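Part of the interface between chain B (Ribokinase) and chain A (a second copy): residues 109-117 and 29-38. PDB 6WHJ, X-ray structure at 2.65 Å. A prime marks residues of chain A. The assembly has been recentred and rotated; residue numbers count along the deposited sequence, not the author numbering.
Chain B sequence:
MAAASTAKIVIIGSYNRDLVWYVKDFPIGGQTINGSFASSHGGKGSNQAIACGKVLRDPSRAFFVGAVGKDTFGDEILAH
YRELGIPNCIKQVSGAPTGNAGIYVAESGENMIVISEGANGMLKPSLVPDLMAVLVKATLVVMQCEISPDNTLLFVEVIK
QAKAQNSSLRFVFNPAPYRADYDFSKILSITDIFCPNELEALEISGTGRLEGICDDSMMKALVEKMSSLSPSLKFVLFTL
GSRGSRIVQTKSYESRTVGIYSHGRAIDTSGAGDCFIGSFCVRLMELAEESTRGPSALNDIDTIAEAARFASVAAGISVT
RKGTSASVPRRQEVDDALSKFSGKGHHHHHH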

# COMPACT_ATOMS: atom_id res chain seq x y z
N GLY B 109 -0.60 -15.03 7.08
CA GLY B 109 -1.50 -14.21 7.86
C GLY B 109 -0.85 -12.98 8.42
O GLY B 109 -1.55 -12.08 8.89
N GLU B 110 0.48 -12.90 8.33
CA GLU B 110 1.22 -11.77 8.86
C GLU B 110 0.93 -10.52 8.04
O GLU B 110 0.56 -10.58 6.87
CB GLU B 110 2.72 -12.09 8.85
CG GLU B 110 3.51 -11.35 9.91
CD GLU B 110 4.91 -11.91 10.15
OE1 GLU B 110 5.49 -12.59 9.25
OE2 GLU B 110 5.45 -11.66 11.25
N ASN B 111 1.08 -9.36 8.68
CA ASN B 111 0.79 -8.07 8.08
C ASN B 111 2.03 -7.21 8.01
O ASN B 111 2.99 -7.38 8.78
CB ASN B 111 -0.27 -7.30 8.89
CG ASN B 111 -1.66 -7.89 8.78
OD1 ASN B 111 -1.91 -8.79 7.98
ND2 ASN B 111 -2.58 -7.38 9.59
N MET B 112 2.00 -6.26 7.08
CA MET B 112 2.84 -5.08 7.12
C MET B 112 1.88 -3.92 6.94
O MET B 112 1.08 -3.94 6.00
CB MET B 112 3.91 -5.05 6.02
CG MET B 112 5.05 -6.02 6.20
SD MET B 112 6.16 -5.99 4.79
CE MET B 112 7.72 -6.44 5.55
N ILE B 113 1.90 -2.96 7.85
CA ILE B 113 0.96 -1.84 7.81
C ILE B 113 1.74 -0.54 7.86
O ILE B 113 2.56 -0.34 8.76
CB ILE B 113 -0.05 -1.89 8.97
CG1 ILE B 113 -0.78 -3.23 8.97
CG2 ILE B 113 -1.06 -0.77 8.83
CD1 ILE B 113 -1.80 -3.36 10.07
N VAL B 114 1.48 0.33 6.89
CA VAL B 114 1.98 1.70 6.89
C VAL B 114 0.77 2.62 6.88
O VAL B 114 -0.04 2.56 5.95
CB VAL B 114 2.90 1.99 5.70
CG1 VAL B 114 3.38 3.44 5.78
CG2 VAL B 114 4.06 1.05 5.66
N ILE B 115 0.66 3.45 7.90
CA ILE B 115 -0.45 4.39 8.03
C ILE B 115 -0.00 5.77 7.56
O ILE B 115 1.06 6.26 7.97
CB ILE B 115 -0.95 4.45 9.49
CG1 ILE B 115 -1.36 3.05 9.95
CG2 ILE B 115 -2.08 5.43 9.61
CD1 ILE B 115 -1.88 3.00 11.37
N SER B 116 -0.82 6.40 6.73
CA SER B 116 -0.70 7.81 6.41
C SER B 116 -1.87 8.45 7.15
O SER B 116 -3.02 8.38 6.70
CB SER B 116 -0.79 8.07 4.90
OG SER B 116 -0.69 9.46 4.61
N GLU B 117 -1.56 9.06 8.30
CA GLU B 117 -2.62 9.51 9.20
C GLU B 117 -3.53 10.52 8.53
O GLU B 117 -4.75 10.48 8.73
CB GLU B 117 -2.01 10.04 10.50
CG GLU B 117 -1.34 11.36 10.39
CD GLU B 117 -1.04 11.96 11.75
OE1 GLU B 117 -1.35 11.31 12.78
OE2 GLU B 117 -0.52 13.11 11.79
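Chain A, residues 29-38: GGQTINGSFA

Two copies of ribokinase join here by continuing a β-sheet across the subunit boundary, and they do so in parallel: the strand of chain B, Asn111 to Ser116, and the chain A segment around Thr32′ to Asn34′ run in the same N-to-C direction. Their axes approach to 4.6 Å and cross at -27°. Both are extended; Met112, Ile113 and Val114 have phi/psi of -129/126, -127/127 and -120/120, and Thr32′ and Ile33′ have -110/119 and -125/167.

Five backbone hydrogen bonds fix the register. As expected for parallel strands, Ile113, Ile115 and Ile33′ each use both N and O, reaching to two different residues of the partner; at the start the donor to Asn111 O is Gly30′ N (2.6 Å), with Gln31′ N 4.0 Å from Asn111 O. Ile113 N then donates to Gln31′ O (3.2 Å). Ile113 O accepts from Ile33′ N (3.0 Å), while Ile33′ O accepts from Ile115 N (2.9 Å). Gly35′ N closes the ladder on Ile115 O (2.7 Å). All five are close to straight, with N-H...acceptor angles from 157° for Gly30′ N to Asn111 O up to 167° for Ile33′ N to Ile113 O. CA-H...O contacts accompany them: Thr32′ CA to Ile113 O (3.4 Å), Val114 CA to Ile33′ O (3.2 Å), Asn34′ CA to Ile115 O (3.3 Å) and, beyond the last hydrogen bond, Ser116 CA to Gly35′ O (3.4 Å).

The bridged pairs are Ile113 with Thr32′ (CA to CA 4.6 Å), Val114 with Ile33′ (CA to CA 5.0 Å) and Ile115 with Asn34′ (CA to CA 4.6 Å). Side chains of a pair share a face, and successive pairs alternate. Ile113, Ile115, Thr32′ and Asn34′ therefore lie together: Ile113 CD1 is 3.6 Å from Thr32′ OG1, Ile115 CD1 is 3.7 Å from Thr32′ CG2, and Ile115 CB is 3.7 Å from Asn34′ OD1. Both isoleucines are m at chi1 and t at chi2. On the other face Val114 (chi1 t) meets Ile33′ (chi1 p, chi2 t) in an apolar contact, with Val114 CG2 3.9 Å from Ile33′ CG1.

Glycines of chain A serve both ends of the ladder. Gly35′ leaves room for Val114, whose CG1 sits 3.7 Å from Gly35′ N; a CB on Gly35′ would lie 2.8 Å from that CG1 and clash. At the start, Glu110 reaches over the chain, its CG 3.6 Å from Gly30′ N and its OE2 3.4 Å from Gly29′ C. A CB on Gly29′ would clash with Glu110 CD at 2.9 Å, and the backbone angles of Gly30′ (88/-2) by themselves call for glycine. Beyond the last hydrogen bond, Ser116 OG packs 3.3 Å from Phe37′ CB, although the end of the Phe37′ side chain leads away from this stretch of chain B. Together the two stretches bury 667 Å².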

# COMPACT_ATOMS: atom_id res chain seq x y z
N GLY A 29 7.78 -7.75 9.39
CA GLY A 29 6.57 -8.54 9.51
C GLY A 29 5.85 -8.36 10.83
O GLY A 29 6.45 -8.50 11.90
N GLY A 30 4.57 -8.03 10.77
CA GLY A 30 3.79 -7.82 11.97
C GLY A 30 3.84 -6.42 12.52
O GLY A 30 3.16 -6.16 13.53
N GLN A 31 4.59 -5.51 11.90
CA GLN A 31 4.80 -4.16 12.41
C GLN A 31 3.87 -3.15 11.75
O GLN A 31 3.63 -3.20 10.54
CB GLN A 31 6.25 -3.73 12.21
CG GLN A 31 6.67 -2.54 13.07
CD GLN A 31 8.06 -2.02 12.73
OE1 GLN A 31 8.63 -2.33 11.68
NE2 GLN A 31 8.62 -1.20 13.63
N THR A 32 3.36 -2.21 12.56
CA THR A 32 2.60 -1.06 12.08
C THR A 32 3.46 0.18 12.28
O THR A 32 3.87 0.49 13.40
CB THR A 32 1.28 -0.89 12.84
OG1 THR A 32 0.38 -1.96 12.54
CG2 THR A 32 0.62 0.41 12.42
N ILE A 33 3.78 0.86 11.17
CA ILE A 33 4.53 2.11 11.21
C ILE A 33 3.72 3.17 10.47
O ILE A 33 2.73 2.88 9.80
CB ILE A 33 5.94 1.97 10.60
CG1 ILE A 33 5.85 1.71 9.09
CG2 ILE A 33 6.71 0.87 11.32
CD1 ILE A 33 7.18 1.60 8.43
N ASN A 34 4.15 4.42 10.64
CA ASN A 34 3.58 5.58 9.97
C ASN A 34 4.43 6.01 8.77
O ASN A 34 5.65 5.88 8.76
CB ASN A 34 3.41 6.73 10.96
CG ASN A 34 2.23 6.51 11.89
OD1 ASN A 34 1.09 6.77 11.51
ND2 ASN A 34 2.50 6.01 13.10
N GLY A 35 3.76 6.57 7.76
CA GLY A 35 4.44 7.07 6.59
C GLY A 35 3.66 8.19 5.94
O GLY A 35 2.63 8.64 6.45
N SER A 36 4.17 8.65 4.81
CA SER A 36 3.57 9.71 4.02
C SER A 36 3.10 9.14 2.69
O SER A 36 3.81 8.34 2.06
CB SER A 36 4.58 10.83 3.78
OG SER A 36 4.04 11.79 2.90
N PHE A 37 1.90 9.52 2.26
CA PHE A 37 1.25 8.90 1.11
C PHE A 37 1.25 9.83 -0.09
O PHE A 37 1.16 11.05 0.05
CB PHE A 37 -0.19 8.50 1.46
CG PHE A 37 -0.97 7.95 0.30
CD1 PHE A 37 -0.72 6.67 -0.18
CD2 PHE A 37 -1.98 8.70 -0.29
CE1 PHE A 37 -1.45 6.16 -1.24
CE2 PHE A 37 -2.72 8.20 -1.35
CZ PHE A 37 -2.46 6.93 -1.82
N ALA A 38 1.39 9.24 -1.28
CA ALA A 38 1.21 9.94 -2.54
C ALA A 38 0.72 8.94 -3.57
O ALA A 38 1.14 7.78 -3.58
CB ALA A 38 2.50 10.60 -3.02